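Local coordinates for NMB1025 protein (Neisseria meningitidis serogroup B, PDB 3KJJ) that is of unknown function but, as a trimeric member of the YjgF/RutC family, may share the enamine or imine deaminase chemistry known for some of its relatives, at residues Ala48-Gln53 and Trp112-Lys117; Leu69-Tyr74 and Gly86-Trp91. One frame throughout, in Å; residues are numbered along the deposited sequence.

Contact 1 of 2, residues Ala48-Gln53 and Trp112-Lys117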
ATOM      1  N   ALA B  48      18.144  -7.835  -6.813  1.00 17.87           N
ATOM      2  CA  ALA B  48      18.107  -9.157  -7.447  1.00 18.87           C
ATOM      3  C   ALA B  48      17.591 -10.216  -6.480  1.00 17.32           C
ATOM      4  O   ALA B  48      16.712 -10.995  -6.833  1.00 18.15           O
ATOM      5  CB  ALA B  48      19.482  -9.554  -7.976  1.00 17.99           C
ATOM      6  N   ASP B  49      18.148 -10.248  -5.274  1.00 19.56           N
ATOM      7  CA  ASP B  49      17.734 -11.225  -4.266  1.00 18.26           C
ATOM      8  C   ASP B  49      16.257 -11.102  -3.895  1.00 14.66           C
ATOM      9  O   ASP B  49      15.571 -12.119  -3.716  1.00 15.84           O
ATOM     10  CB  ASP B  49      18.580 -11.119  -2.997  1.00 22.15           C
ATOM     11  CG  ASP B  49      18.168 -12.143  -1.946  1.00 14.46           C
ATOM     12  OD1 ASP B  49      18.505 -13.325  -2.113  1.00 23.04           O
ATOM     13  OD2 ASP B  49      17.499 -11.761  -0.967  1.00 24.62           O
ATOM     14  N   VAL B  50      15.787  -9.861  -3.779  1.00 12.62           N
ATOM     15  CA  VAL B  50      14.417  -9.556  -3.370  1.00 12.99           C
ATOM     16  C   VAL B  50      13.451 -10.005  -4.471  1.00 12.08           C
ATOM     17  O   VAL B  50      12.429 -10.624  -4.182  1.00 12.00           O
ATOM     18  CB  VAL B  50      14.263  -8.047  -3.011  1.00 11.61           C
ATOM     19  CG1 VAL B  50      12.821  -7.581  -3.077  1.00 14.67           C
ATOM     20  CG2 VAL B  50      14.838  -7.779  -1.591  1.00 12.21           C
ATOM     21  N   LEU B  51      13.796  -9.706  -5.724  1.00 14.40           N
ATOM     22  CA  LEU B  51      12.993 -10.156  -6.863  1.00 15.35           C
ATOM     23  C   LEU B  51      12.947 -11.688  -7.009  1.00 14.34           C
ATOM     24  O   LEU B  51      11.923 -12.236  -7.423  1.00 16.86           O
ATOM     25  CB  LEU B  51      13.396  -9.435  -8.158  1.00 13.56           C
ATOM     26  CG  LEU B  51      13.214  -7.901  -8.129  1.00 14.44           C
ATOM     27  CD1 LEU B  51      13.863  -7.223  -9.323  1.00 15.62           C
ATOM     28  CD2 LEU B  51      11.740  -7.478  -8.020  1.00 12.64           C
ATOM     29  N   ALA B  52      14.029 -12.375  -6.635  1.00 15.30           N
ATOM     30  CA  ALA B  52      14.070 -13.849  -6.647  1.00 16.28           C
ATOM     31  C   ALA B  52      13.155 -14.478  -5.596  1.00 15.62           C
ATOM     32  O   ALA B  52      12.442 -15.446  -5.877  1.00 14.60           O
ATOM     33  CB  ALA B  52      15.522 -14.368  -6.501  1.00 19.90           C
ATOM     34  N   GLN B  53      13.146 -13.898  -4.398  1.00 17.09           N
ATOM     35  CA  GLN B  53      12.158 -14.230  -3.370  1.00 16.08           C
ATOM     36  C   GLN B  53      10.732 -14.039  -3.857  1.00 13.70           C
ATOM     37  O   GLN B  53       9.874 -14.906  -3.648  1.00 13.99           O
ATOM     38  CB  GLN B  53      12.358 -13.351  -2.136  1.00 18.71           C
ATOM     39  CG  GLN B  53      13.618 -13.633  -1.350  1.00 15.40           C
ATOM     40  CD  GLN B  53      13.765 -12.675  -0.191  1.00 10.99           C
ATOM     41  OE1 GLN B  53      12.930 -12.642   0.700  1.00 16.16           O
ATOM     42  NE2 GLN B  53      14.825 -11.875  -0.213  1.00 14.90           N
ATOM     43  N   TRP B 112      19.924  -2.969   4.901  1.00 19.69           N
ATOM     44  CA  TRP B 112      18.924  -3.189   3.848  1.00 19.23           C
ATOM     45  C   TRP B 112      18.704  -1.912   3.052  1.00 20.14           C
ATOM     46  O   TRP B 112      18.330  -0.878   3.606  1.00 22.35           O
ATOM     47  CB  TRP B 112      17.586  -3.654   4.420  1.00 21.32           C
ATOM     48  CG  TRP B 112      17.594  -4.983   5.127  1.00 19.71           C
ATOM     49  CD1 TRP B 112      18.561  -5.953   5.081  1.00 23.22           C
ATOM     50  CD2 TRP B 112      16.542  -5.504   5.948  1.00 21.38           C
ATOM     51  NE1 TRP B 112      18.185  -7.031   5.850  1.00 20.13           N
ATOM     52  CE2 TRP B 112      16.947  -6.784   6.386  1.00 22.97           C
ATOM     53  CE3 TRP B 112      15.298  -5.002   6.366  1.00 22.53           C
ATOM     54  CZ2 TRP B 112      16.153  -7.573   7.227  1.00 21.34           C
ATOM     55  CZ3 TRP B 112      14.503  -5.791   7.192  1.00 23.49           C
ATOM     56  CH2 TRP B 112      14.938  -7.065   7.617  1.00 22.73           C
ATOM     57  N   ARG B 113      18.907  -2.001   1.744  1.00 18.59           N
ATOM     58  CA  ARG B 113      18.832  -0.839   0.866  0.50 18.83           C
ATOM     59  C   ARG B 113      17.536  -0.813   0.057  1.00 17.83           C
ATOM     60  O   ARG B 113      17.205   0.204  -0.570  1.00 18.21           O
ATOM     61  CB  ARG B 113      20.053  -0.806  -0.061  0.50 19.31           C
ATOM     62  CG  ARG B 113      21.377  -1.007   0.671  0.50 20.14           C
ATOM     63  CD  ARG B 113      22.506  -0.297  -0.026  0.50 23.87           C
ATOM     64  NE  ARG B 113      22.274   1.142  -0.092  0.50 19.01           N
ATOM     65  CZ  ARG B 113      22.746   2.017   0.788  0.50 21.19           C
ATOM     66  NH1 ARG B 113      22.491   3.307   0.637  0.50 18.62           N
ATOM     67  NH2 ARG B 113      23.485   1.602   1.808  0.50 18.92           N
ATOM     68  N   VAL B 114      16.804  -1.937   0.083  1.00 16.62           N
ATOM     69  CA  VAL B 114      15.557  -2.086  -0.682  1.00 15.02           C
ATOM     70  C   VAL B 114      14.587  -3.089  -0.040  1.00 16.21           C
ATOM     71  O   VAL B 114      14.997  -4.072   0.579  1.00 16.53           O
ATOM     72  CB  VAL B 114      15.836  -2.451  -2.184  1.00 16.75           C
ATOM     73  CG1 VAL B 114      16.529  -3.835  -2.306  1.00  9.51           C
ATOM     74  CG2 VAL B 114      14.560  -2.377  -3.035  1.00 12.26           C
ATOM     75  N   GLU B 115      13.299  -2.798  -0.177  1.00 13.81           N
ATOM     76  CA  GLU B 115      12.229  -3.683   0.249  1.00 13.35           C
ATOM     77  C   GLU B 115      11.115  -3.504  -0.773  1.00 12.00           C
ATOM     78  O   GLU B 115      10.782  -2.381  -1.141  1.00 11.67           O
ATOM     79  CB  GLU B 115      11.751  -3.322   1.670  1.00 13.93           C
ATOM     80  CG  GLU B 115      10.644  -4.217   2.238  1.00 20.45           C
ATOM     81  CD  GLU B 115      10.398  -4.009   3.734  1.00 20.35           C
ATOM     82  OE1 GLU B 115      11.276  -3.457   4.429  1.00 20.65           O
ATOM     83  OE2 GLU B 115       9.325  -4.414   4.224  1.00 23.10           O
ATOM     84  N   ILE B 116      10.548  -4.608  -1.252  1.00 14.01           N
ATOM     85  CA  ILE B 116       9.495  -4.520  -2.268  1.00 13.72           C
ATOM     86  C   ILE B 116       8.255  -5.271  -1.801  1.00 14.51           C
ATOM     87  O   ILE B 116       8.333  -6.449  -1.411  1.00 12.86           O
ATOM     88  CB  ILE B 116       9.972  -5.021  -3.656  1.00 15.47           C
ATOM     89  CG1 ILE B 116      11.208  -4.236  -4.110  1.00 16.39           C
ATOM     90  CG2 ILE B 116       8.837  -4.929  -4.694  1.00 13.33           C
ATOM     91  CD1 ILE B 116      11.856  -4.729  -5.416  1.00 13.36           C
ATOM     92  N   LYS B 117       7.131  -4.558  -1.838  1.00 13.68           N
ATOM     93  CA  LYS B 117       5.831  -5.048  -1.411  1.00 16.69           C
ATOM     94  C   LYS B 117       4.932  -5.232  -2.626  1.00 15.47           C
ATOM     95  O   LYS B 117       4.652  -4.277  -3.352  1.00 18.94           O
ATOM     96  CB  LYS B 117       5.198  -4.048  -0.446  1.00 14.21           C
ATOM     97  CG  LYS B 117       3.795  -4.420   0.047  1.00 19.26           C
ATOM     98  CD  LYS B 117       3.862  -5.194   1.334  1.00 29.19           C
ATOM     99  CE  LYS B 117       2.589  -5.017   2.123  1.00 28.22           C
ATOM    100  NZ  LYS B 117       2.468  -6.069   3.172  1.00 21.10           N
TER
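Val50 and Ile116 bring helix 43-60 down onto strand 114-121, and their CA atoms, 7.1 Å apart, mark where the two segments come nearest. The axis of Ala48-Gln53 runs 8.8 Å from that of Val114-Lys117, and the two N-to-C directions diverge by only 24°, so over this stretch the helix runs nearly along the strand. The tight part of the contact is a small apolar cluster. CG1 of Val50, which stands anti to its own backbone N (chi1 159°), is directed at the Ile116 side chain and lies 3.8 Å from Ile116 CD1, touching CG1 and CB of the isoleucine at almost the same range. The side chain of Leu51 does not set out toward the strand, but its branched end reaches it, putting CD2 3.8 Å from Ile116 CD1, which is therefore met by both helix residues.

Toward Val114 the fit is looser: CG2 of Val50 comes no closer than 4.4 Å to Val114 CG1. Val114 O lies near this methyl and is buried without a polar partner, probably at some cost in solvation. Farther round the helix, polar groups take over. Gln53 NE2 donates to Asp49 OD2 over 2.8 Å in a bent bond (N-H...O 130°), reaching the oxygen from above the carboxylate plane, and also to Val36 O, so the amide bridges the carboxylate and a loop carbonyl; the same carboxylate takes Glu38 N and Asn39 ND2. On the other face of the strand, Glu115 packs on Ala101 and Lys117 makes a salt bridge with Asp70, both of the second subunit. Over Val114-Lys117 the strand turns valine and isoleucine to the helix, and Glu115 and Lys117 to the second subunit; the helix-strand contact itself rests on dispersion and the exclusion of water.

Contact 2 of 2, residues Leu69-Tyr74 and Gly86-Trp91; sequences LDAVIY and GVWDAW
Even at their nearest, Ile73 and Trp88, the backbones of strand Leu69-Tyr74 and helix Gly86-Trp91 stay 10.1 Å apart between CA atoms, and the indole of Trp88 bridges the gap. Its CG is anti to the backbone N (chi1 172°), which sends the ring out from the helix toward the strand, where Ala71 and Ile73, two residues apart, receive it. Ile73 CD1 sits over one face in a CH-pi contact, 4.2 Å from the centroid of the six-membered ring and 14° off its normal. Ala71 approaches the six-membered ring obliquely, its CB 3.4 Å from Trp88 CH2, a close fit for two carbons. On the face opposite Ile73, Trp91 brings its CE3 to 4.1 Å above the indole plane, so the ring is held between an aliphatic and an aromatic neighbour. Strand 68-75, helix 81-91 and strand 99-104 form a beta-alpha-beta unit with the two strands parallel, and Trp88 fills the space between the first strand and the crossover helix; Arg100 of the second strand adds a cation-pi interaction. Near its start strand 68-75 carries a classic beta bulge, with Leu69 and Asp70 set against the single residue Thr119. The polar edge of the indole is used between subunits: Trp88 NE1 donates to Arg19 O of the third subunit, while the carboxylate of Asp89 forms a salt bridge with the side chain of the same Arg19.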
ATOM      1  N   LEU B  69       0.043  -6.979  -9.812  1.00 13.41           N
ATOM      2  CA  LEU B  69      -0.817  -5.831  -9.974  1.00 13.01           C
ATOM      3  C   LEU B  69      -0.100  -4.539  -9.599  1.00 14.33           C
ATOM      4  O   LEU B  69      -0.165  -3.551 -10.332  1.00 14.52           O
ATOM      5  CB  LEU B  69      -2.078  -5.999  -9.144  1.00 14.18           C
ATOM      6  CG  LEU B  69      -3.026  -7.120  -9.600  1.00 21.28           C
ATOM      7  CD1 LEU B  69      -4.244  -7.171  -8.696  1.00 19.17           C
ATOM      8  CD2 LEU B  69      -3.440  -6.953 -11.072  1.00 18.03           C
ATOM      9  N   ASP B  70       0.602  -4.571  -8.470  1.00 12.55           N
ATOM     10  CA  ASP B  70       1.124  -3.364  -7.861  1.00 17.67           C
ATOM     11  C   ASP B  70       2.405  -3.701  -7.105  1.00 17.93           C
ATOM     12  O   ASP B  70       2.528  -4.776  -6.508  1.00 16.91           O
ATOM     13  CB  ASP B  70       0.048  -2.767  -6.934  1.00 19.16           C
ATOM     14  CG  ASP B  70       0.471  -1.456  -6.274  1.00 28.12           C
ATOM     15  OD1 ASP B  70       0.435  -0.402  -6.946  1.00 30.17           O
ATOM     16  OD2 ASP B  70       0.794  -1.478  -5.063  1.00 28.95           O
ATOM     17  N   ALA B  71       3.356  -2.775  -7.147  1.00 15.52           N
ATOM     18  CA  ALA B  71       4.606  -2.930  -6.430  1.00 15.15           C
ATOM     19  C   ALA B  71       4.965  -1.595  -5.791  1.00 15.22           C
ATOM     20  O   ALA B  71       4.952  -0.564  -6.457  1.00 14.47           O
ATOM     21  CB  ALA B  71       5.710  -3.365  -7.390  1.00 11.01           C
ATOM     22  N   VAL B  72       5.264  -1.620  -4.499  1.00 15.20           N
ATOM     23  CA  VAL B  72       5.808  -0.453  -3.824  1.00 15.29           C
ATOM     24  C   VAL B  72       7.235  -0.808  -3.461  1.00 15.86           C
ATOM     25  O   VAL B  72       7.497  -1.865  -2.874  1.00 15.62           O
ATOM     26  CB  VAL B  72       5.016  -0.054  -2.569  1.00 15.93           C
ATOM     27  CG1 VAL B  72       5.555   1.264  -1.987  1.00 16.55           C
ATOM     28  CG2 VAL B  72       3.549   0.083  -2.888  1.00 16.28           C
ATOM     29  N   ILE B  73       8.150   0.072  -3.855  1.00 13.05           N
ATOM     30  CA  ILE B  73       9.566  -0.131  -3.655  1.00 12.11           C
ATOM     31  C   ILE B  73      10.023   0.934  -2.690  1.00 14.57           C
ATOM     32  O   ILE B  73       9.849   2.127  -2.940  1.00 13.09           O
ATOM     33  CB  ILE B  73      10.357  -0.016  -4.973  1.00 12.36           C
ATOM     34  CG1 ILE B  73       9.873  -1.067  -5.985  1.00 14.30           C
ATOM     35  CG2 ILE B  73      11.877  -0.177  -4.718  1.00 13.63           C
ATOM     36  CD1 ILE B  73      10.278  -0.741  -7.432  1.00  6.91           C
ATOM     37  N   TYR B  74      10.560   0.477  -1.570  1.00 10.80           N
ATOM     38  CA  TYR B  74      11.084   1.350  -0.554  1.00 16.70           C
ATOM     39  C   TYR B  74      12.600   1.266  -0.690  1.00 13.01           C
ATOM     40  O   TYR B  74      13.163   0.179  -0.672  1.00 16.79           O
ATOM     41  CB  TYR B  74      10.616   0.879   0.822  1.00 10.88           C
ATOM     42  CG  TYR B  74       9.113   0.898   1.036  1.00 18.85           C
ATOM     43  CD1 TYR B  74       8.431   2.094   1.269  1.00 12.75           C
ATOM     44  CD2 TYR B  74       8.372  -0.290   1.031  1.00 16.14           C
ATOM     45  CE1 TYR B  74       7.054   2.110   1.466  1.00 17.72           C
ATOM     46  CE2 TYR B  74       7.006  -0.278   1.221  1.00 14.53           C
ATOM     47  CZ  TYR B  74       6.353   0.920   1.440  1.00 17.77           C
ATOM     48  OH  TYR B  74       4.997   0.926   1.640  1.00 25.87           O
ATOM     49  N   GLY B  86      17.655  -0.598 -12.882  1.00 17.49           N
ATOM     50  CA  GLY B  86      18.352  -1.445 -13.853  1.00 18.61           C
ATOM     51  C   GLY B  86      18.021  -2.917 -13.691  1.00 18.44           C
ATOM     52  O   GLY B  86      17.857  -3.638 -14.681  1.00 17.57           O
ATOM     53  N   VAL B  87      17.889  -3.355 -12.439  1.00 17.70           N
ATOM     54  CA  VAL B  87      17.574  -4.738 -12.149  1.00 16.27           C
ATOM     55  C   VAL B  87      16.069  -4.984 -12.328  1.00 16.93           C
ATOM     56  O   VAL B  87      15.671  -5.956 -12.973  1.00 20.64           O
ATOM     57  CB  VAL B  87      18.121  -5.163 -10.764  1.00 16.82           C
ATOM     58  CG1 VAL B  87      17.680  -6.583 -10.404  1.00 13.11           C
ATOM     59  CG2 VAL B  87      19.654  -5.045 -10.762  1.00 12.36           C
ATOM     60  N   TRP B  88      15.254  -4.090 -11.771  1.00 17.60           N
ATOM     61  CA  TRP B  88      13.800  -4.119 -11.941  1.00 20.38           C
ATOM     62  C   TRP B  88      13.389  -4.166 -13.409  1.00 18.48           C
ATOM     63  O   TRP B  88      12.608  -5.032 -13.797  1.00 20.31           O
ATOM     64  CB  TRP B  88      13.169  -2.905 -11.254  1.00 20.21           C
ATOM     65  CG  TRP B  88      11.709  -2.714 -11.513  1.00 17.44           C
ATOM     66  CD1 TRP B  88      11.150  -1.965 -12.497  1.00 18.55           C
ATOM     67  CD2 TRP B  88      10.621  -3.262 -10.754  1.00 13.89           C
ATOM     68  NE1 TRP B  88       9.779  -2.014 -12.408  1.00 19.39           N
ATOM     69  CE2 TRP B  88       9.428  -2.810 -11.352  1.00 20.30           C
ATOM     70  CE3 TRP B  88      10.543  -4.113  -9.648  1.00 15.53           C
ATOM     71  CZ2 TRP B  88       8.160  -3.162 -10.867  1.00 15.35           C
ATOM     72  CZ3 TRP B  88       9.282  -4.468  -9.165  1.00 18.08           C
ATOM     73  CH2 TRP B  88       8.111  -3.992  -9.781  1.00 20.49           C
ATOM     74  N   ASP B  89      13.930  -3.245 -14.211  1.00 18.62           N
ATOM     75  CA  ASP B  89      13.628  -3.147 -15.646  1.00 20.64           C
ATOM     76  C   ASP B  89      13.892  -4.424 -16.426  1.00 18.89           C
ATOM     77  O   ASP B  89      13.143  -4.743 -17.352  1.00 20.90           O
ATOM     78  CB  ASP B  89      14.395  -1.991 -16.300  1.00 21.15           C
ATOM     79  CG  ASP B  89      13.890  -0.638 -15.861  1.00 21.97           C
ATOM     80  OD1 ASP B  89      12.869  -0.582 -15.143  1.00 18.67           O
ATOM     81  OD2 ASP B  89      14.517   0.372 -16.238  1.00 25.91           O
ATOM     82  N   ALA B  90      14.961  -5.130 -16.060  1.00 17.66           N
ATOM     83  CA  ALA B  90      15.329  -6.415 -16.672  1.00 19.49           C
ATOM     84  C   ALA B  90      14.440  -7.571 -16.205  1.00 19.11           C
ATOM     85  O   ALA B  90      14.251  -8.551 -16.933  1.00 20.67           O
ATOM     86  CB  ALA B  90      16.796  -6.735 -16.389  1.00 20.59           C
ATOM     87  N   TRP B  91      13.898  -7.445 -14.999  1.00 17.72           N
ATOM     88  CA  TRP B  91      13.120  -8.512 -14.358  1.00 15.25           C
ATOM     89  C   TRP B  91      11.654  -8.483 -14.756  1.00 15.89           C
ATOM     90  O   TRP B  91      11.089  -9.539 -15.028  1.00 15.47           O
ATOM     91  CB  TRP B  91      13.273  -8.453 -12.841  1.00 12.76           C
ATOM     92  CG  TRP B  91      12.369  -9.376 -12.031  1.00 14.56           C
ATOM     93  CD1 TRP B  91      12.625 -10.670 -11.679  1.00 17.02           C
ATOM     94  CD2 TRP B  91      11.105  -9.043 -11.432  1.00 10.87           C
ATOM     95  NE1 TRP B  91      11.590 -11.173 -10.923  1.00 16.82           N
ATOM     96  CE2 TRP B  91      10.648 -10.194 -10.750  1.00 15.09           C
ATOM     97  CE3 TRP B  91      10.313  -7.883 -11.412  1.00 12.42           C
ATOM     98  CZ2 TRP B  91       9.432 -10.221 -10.057  1.00 12.67           C
ATOM     99  CZ3 TRP B  91       9.117  -7.904 -10.725  1.00 11.94           C
ATOM    100  CH2 TRP B  91       8.681  -9.073 -10.056  1.00 18.36           C
TER

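In the fold
Contacts 1 and 2 lie on the same face of one mixed sheet, their centres about 9 Å apart, and each sets a different helix against one of two neighbouring antiparallel strands. Those strands are joined directly: Tyr74 N lies 2.9 Å from Glu115 O, and Lys117 N is equally far from Val72 O, both probable hydrogen bonds. Above the sheet the side chains merge into one core, with Leu51 of contact 1 packing on Trp88 and Trp91 of contact 2, and Ile73 of contact 2 reaching Val114 and Ile116. Along the chain, 69-74 and 86-91 both fall between 48-53 and 112-117. Pockets in YjgF-family trimers lie between subunits; contact 2 reaches such an interface, but no site is assigned.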